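Local coordinates for protein A52 (Vaccinia virus, PDB 2VVW) that is a Bcl-2-like protein that binds host TRAF6 and IRAK2, activating p38 through the first, inhibiting NF-kappa-B through the second, and suppressing innate immunity, at residues E20-T23 / I24-Y28; V92-T95 / V96-I100. One frame throughout, in Å; residues are numbered along the deposited sequence. Where two conformers were deposited one is given.

Interaction 1 of 2, residues E20-T23 / I24-Y28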
loop_
_atom_site.group_PDB
_atom_site.type_symbol
_atom_site.label_atom_id
_atom_site.label_comp_id
_atom_site.label_asym_id
_atom_site.label_seq_id
_atom_site.Cartn_x
_atom_site.Cartn_y
_atom_site.Cartn_z
ATOM N N GLU A 20 8.341 4.460 -12.782
ATOM C CA GLU A 20 8.060 5.863 -12.419
ATOM C C GLU A 20 8.528 6.183 -11.012
ATOM O O GLU A 20 8.185 5.485 -10.068
ATOM C CB GLU A 20 6.570 6.159 -12.535
ATOM C CG GLU A 20 6.038 6.076 -13.958
ATOM C CD GLU A 20 4.535 5.899 -14.011
ATOM O OE1 GLU A 20 3.959 5.365 -13.032
ATOM O OE2 GLU A 20 3.927 6.280 -15.034
ATOM N N MET A 21 9.290 7.267 -10.878
ATOM C CA MET A 21 9.854 7.653 -9.580
ATOM C C MET A 21 8.772 7.847 -8.488
ATOM O O MET A 21 8.922 7.365 -7.376
ATOM C CB MET A 21 10.747 8.901 -9.739
ATOM C CG MET A 21 11.781 9.069 -8.644
ATOM S SD MET A 21 12.949 7.691 -8.615
ATOM C CE MET A 21 12.861 7.208 -6.882
ATOM N N PHE A 22 7.651 8.481 -8.812
ATOM C CA PHE A 22 6.630 8.684 -7.777
ATOM C C PHE A 22 5.988 7.368 -7.295
ATOM O O PHE A 22 5.767 7.181 -6.098
ATOM C CB PHE A 22 5.542 9.669 -8.211
ATOM C CG PHE A 22 4.687 10.131 -7.052
ATOM C CD1 PHE A 22 5.166 11.074 -6.151
ATOM C CD2 PHE A 22 3.429 9.572 -6.827
ATOM C CE1 PHE A 22 4.390 11.481 -5.068
ATOM C CE2 PHE A 22 2.648 9.976 -5.736
ATOM C CZ PHE A 22 3.132 10.914 -4.861
ATOM N N THR A 23 5.735 6.442 -8.217
ATOM C CA THR A 23 5.218 5.120 -7.838
ATOM C C THR A 23 6.190 4.370 -6.944
ATOM O O THR A 23 5.782 3.714 -5.990
ATOM C CB THR A 23 4.926 4.268 -9.045
ATOM O OG1 THR A 23 4.060 4.987 -9.921
ATOM C CG2 THR A 23 4.252 2.949 -8.626
ATOM N N ILE A 24 7.477 4.458 -7.270
ATOM C CA ILE A 24 8.511 3.835 -6.469
ATOM C C ILE A 24 8.474 4.369 -5.046
ATOM O O ILE A 24 8.526 3.594 -4.066
ATOM C CB ILE A 24 9.925 4.046 -7.098
ATOM C CG1 ILE A 24 10.082 3.192 -8.378
ATOM C CG2 ILE A 24 10.998 3.691 -6.125
ATOM C CD1 ILE A 24 11.301 3.570 -9.230
ATOM N N LEU A 25 8.383 5.690 -4.917
ATOM C CA LEU A 25 8.328 6.307 -3.605
ATOM C C LEU A 25 7.025 5.985 -2.859
ATOM O O LEU A 25 7.049 5.766 -1.654
ATOM C CB LEU A 25 8.566 7.824 -3.688
ATOM C CG LEU A 25 9.950 8.291 -4.173
ATOM C CD1 LEU A 25 9.960 9.787 -4.378
ATOM C CD2 LEU A 25 11.017 7.888 -3.200
ATOM N N GLU A 26 5.904 5.924 -3.568
ATOM C CA GLU A 26 4.625 5.505 -2.956
ATOM C C GLU A 26 4.782 4.146 -2.307
ATOM O O GLU A 26 4.412 3.972 -1.161
ATOM C CB GLU A 26 3.475 5.421 -3.962
ATOM C CG GLU A 26 2.895 6.736 -4.437
ATOM C CD GLU A 26 1.708 6.554 -5.409
ATOM O OE1 GLU A 26 0.624 7.126 -5.142
ATOM O OE2 GLU A 26 1.855 5.831 -6.425
ATOM N N GLU A 27 5.331 3.190 -3.052
ATOM C CA GLU A 27 5.491 1.828 -2.553
ATOM C C GLU A 27 6.525 1.757 -1.450
ATOM O O GLU A 27 6.368 0.985 -0.504
ATOM C CB GLU A 27 5.832 0.861 -3.698
ATOM C CG GLU A 27 4.663 0.650 -4.645
ATOM C CD GLU A 27 4.702 -0.638 -5.447
ATOM O OE1 GLU A 27 5.625 -1.478 -5.270
ATOM O OE2 GLU A 27 3.775 -0.795 -6.279
ATOM N N TYR A 28 7.592 2.548 -1.570
ATOM C CA TYR A 28 8.618 2.625 -0.520
ATOM C C TYR A 28 8.032 3.076 0.826
ATOM O O TYR A 28 8.212 2.439 1.864
ATOM C CB TYR A 28 9.715 3.598 -0.953
ATOM C CG TYR A 28 10.793 3.793 0.077
ATOM C CD1 TYR A 28 11.708 2.766 0.354
ATOM C CD2 TYR A 28 10.891 4.980 0.795
ATOM C CE1 TYR A 28 12.693 2.920 1.292
ATOM C CE2 TYR A 28 11.888 5.150 1.744
ATOM C CZ TYR A 28 12.785 4.112 1.993
ATOM O OH TYR A 28 13.779 4.266 2.930
#
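E26 lies against the ring of F22 one helical turn earlier. Its CB sits 3.5 Å from the carbonyl oxygen of T23, close to the helix backbone. With CG anti to its own carbonyl carbon (chi1 -74°), the chain turns back toward the N-terminal end of the helix, and CG comes within 3.5 Å of F22 CE2. From there it runs extended: CD passes the ring atoms CE2 and CD2, and OE1 ends 3.5 Å from F22 CE2, while OE2 swings over toward the CA of T23. Carboxylate and ring planes are turned 42° apart, neither stacked nor perpendicular. Glutamate suits this place because its CG methylene can pack obliquely against the phenyl ring while its charged end stays near the surface.

M21 serves the buried side. Bent at chi2 and chi3, its flexible thioether brings CE back to I24 CG2 and L25 CG, 4.1 Å from each, and M21 and L25 both pack on L138 of helix 135-153. On another side, K6 donates to T23 OG1 and, in one of the two conformers of E20, pairs with its carboxylate, whereas E27 reaches K123 of the second subunit.

The backbone beneath is held by four successive i to i+4 bonds, from I24 N to E20 O (3.1 Å) through E27 N to T23 O (3.0 Å). E20 occupies the N-cap position, so these are the first two turns of an amphipathic helix, 21-35, in the all-helical Bcl-2-like fold of the poxvirus family.

Interaction 2 of 2, residues V92-T95 / V96-I100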
loop_
_atom_site.group_PDB
_atom_site.type_symbol
_atom_site.label_atom_id
_atom_site.label_comp_id
_atom_site.label_asym_id
_atom_site.label_seq_id
_atom_site.Cartn_x
_atom_site.Cartn_y
_atom_site.Cartn_z
ATOM N N VAL A 92 17.206 28.480 0.110
ATOM C CA VAL A 92 17.341 29.590 -0.823
ATOM C C VAL A 92 16.968 29.123 -2.227
ATOM O O VAL A 92 16.119 29.722 -2.879
ATOM C CB VAL A 92 18.789 30.184 -0.810
ATOM C CG1 VAL A 92 18.879 31.427 -1.679
ATOM C CG2 VAL A 92 19.232 30.522 0.619
ATOM N N LYS A 93 17.603 28.049 -2.682
ATOM C CA LYS A 93 17.292 27.466 -3.969
ATOM C C LYS A 93 17.424 25.976 -3.816
ATOM O O LYS A 93 18.492 25.478 -3.476
ATOM C CB LYS A 93 18.241 27.971 -5.060
ATOM C CG LYS A 93 17.744 27.639 -6.467
ATOM C CD LYS A 93 18.855 27.623 -7.506
ATOM C CE LYS A 93 18.328 27.148 -8.866
ATOM N NZ LYS A 93 19.380 26.538 -9.744
ATOM N N LEU A 94 16.324 25.274 -4.065
ATOM C CA LEU A 94 16.216 23.851 -3.801
ATOM C C LEU A 94 17.083 23.067 -4.771
ATOM O O LEU A 94 17.087 23.348 -5.974
ATOM C CB LEU A 94 14.759 23.420 -3.964
ATOM C CG LEU A 94 14.271 22.191 -3.205
ATOM C CD1 LEU A 94 14.308 22.460 -1.723
ATOM C CD2 LEU A 94 12.849 21.851 -3.659
ATOM N N THR A 95 17.814 22.094 -4.245
ATOM C CA THR A 95 18.638 21.218 -5.065
ATOM C C THR A 95 18.088 19.794 -4.997
ATOM O O THR A 95 17.251 19.480 -4.156
ATOM C CB THR A 95 20.110 21.203 -4.593
ATOM O OG1 THR A 95 20.215 20.438 -3.387
ATOM C CG2 THR A 95 20.633 22.627 -4.358
ATOM N N VAL A 96 18.567 18.946 -5.905
ATOM C CA VAL A 96 18.189 17.531 -5.927
ATOM C C VAL A 96 18.548 16.887 -4.586
ATOM O O VAL A 96 17.839 16.007 -4.103
ATOM C CB VAL A 96 18.861 16.760 -7.113
ATOM C CG1 VAL A 96 20.385 16.711 -6.958
ATOM C CG2 VAL A 96 18.287 15.346 -7.248
ATOM N N TYR A 97 19.639 17.340 -3.987
ATOM C CA TYR A 97 20.105 16.783 -2.714
ATOM C C TYR A 97 19.255 17.213 -1.506
ATOM O O TYR A 97 19.092 16.442 -0.568
ATOM C CB TYR A 97 21.596 17.077 -2.540
ATOM C CG TYR A 97 22.403 16.260 -3.513
ATOM C CD1 TYR A 97 22.615 14.901 -3.292
ATOM C CD2 TYR A 97 22.906 16.820 -4.680
ATOM C CE1 TYR A 97 23.339 14.129 -4.185
ATOM C CE2 TYR A 97 23.628 16.056 -5.585
ATOM C CZ TYR A 97 23.844 14.710 -5.333
ATOM O OH TYR A 97 24.557 13.939 -6.230
ATOM N N ASP A 98 18.690 18.421 -1.538
ATOM C CA ASP A 98 17.639 18.800 -0.580
ATOM C C ASP A 98 16.448 17.838 -0.671
ATOM O O ASP A 98 15.911 17.384 0.344
ATOM C CB ASP A 98 17.154 20.232 -0.829
ATOM C CG ASP A 98 18.230 21.265 -0.587
ATOM O OD1 ASP A 98 18.939 21.162 0.442
ATOM O OD2 ASP A 98 18.349 22.183 -1.422
ATOM N N CYS A 99 16.029 17.532 -1.893
ATOM C CA CYS A 99 14.934 16.603 -2.092
ATOM C C CYS A 99 15.283 15.176 -1.643
ATOM O O CYS A 99 14.439 14.480 -1.119
ATOM C CB CYS A 99 14.515 16.589 -3.540
ATOM S SG CYS A 99 13.987 18.173 -4.164
ATOM N N ILE A 100 16.508 14.731 -1.883
ATOM C CA ILE A 100 16.960 13.437 -1.380
ATOM C C ILE A 100 16.900 13.397 0.157
ATOM O O ILE A 100 16.393 12.443 0.752
ATOM C CB ILE A 100 18.386 13.127 -1.878
ATOM C CG1 ILE A 100 18.347 12.790 -3.383
ATOM C CG2 ILE A 100 19.018 12.007 -1.063
ATOM C CD1 ILE A 100 19.719 12.756 -4.084
HETATM O O HOH W 1 20.226 24.239 -1.115
HETATM O O HOH W 2 21.819 20.693 -1.226
#
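T95 and D98 face each other across the start of helix 96-115, their side chains crossing at a slant so that each reaches the other's backbone. T95 OG1 stands between its own backbone N and carbonyl carbon (chi1 74°), which turns the hydroxyl toward the open end of the helix. There T95 OG1 accepts a nearly straight bond from D98 N (3.1 Å, 162°) and a weak, bent one from Y97 N. In return D98 OD2 accepts from T95 N at 2.9 Å; the N-H arrives on the anti side of the carboxylate, 23° out of its plane. This reciprocal pair is a capping box, with T95 as N-cap. T95 OG1 gives an acceptor to N-H groups of the first turn, which have no carbonyl a turn earlier, while D98 OD2 serves the N-H of the cap residue; short polar residues such as threonine and aspartate have the right reach. The negative carboxylate probably also interacts favourably with the helix dipole.

Water extends the box outward: one molecule donates to both K93 O and D98 OD2, and a second lies 2.7 Å from T95 OG1. D98 OD1 is held by Q58, which helps fix the rotation of the carboxylate.

Next to the box, L94 brings its two methyl groups to different neighbours. L94 CD1 rests 3.7 Å from D98 CB, covering the aspartate's aliphatic root, and CD2 lies 3.9 Å from C99 SG, an apolar contact suited to the small, buried thiol. C99 N closes the first backbone turn on T95 O at 3.2 Å.

Both contacts lie at the N-terminal ends of helices, 21-35 for interaction 1 and 96-115 for interaction 2, yet they do not touch: their centres are 19 Å apart and their nearest atoms about 7 Å. Interaction 1 is partly buried; it joins apolar side-chain contacts with regular i to i+4 backbone bonds, its polar ends turning to partners elsewhere, among them K6 and the second subunit's K123. Interaction 2 is at the surface, where side-chain-to-backbone hydrogen bonds and water do most of the work. Helix 135-153 is common to both, receiving M21 and L25 from one and V96 and Y97 from the other. Only interaction 1 meets the second subunit, through E27; no other chain of the assembly touches residues 92-100.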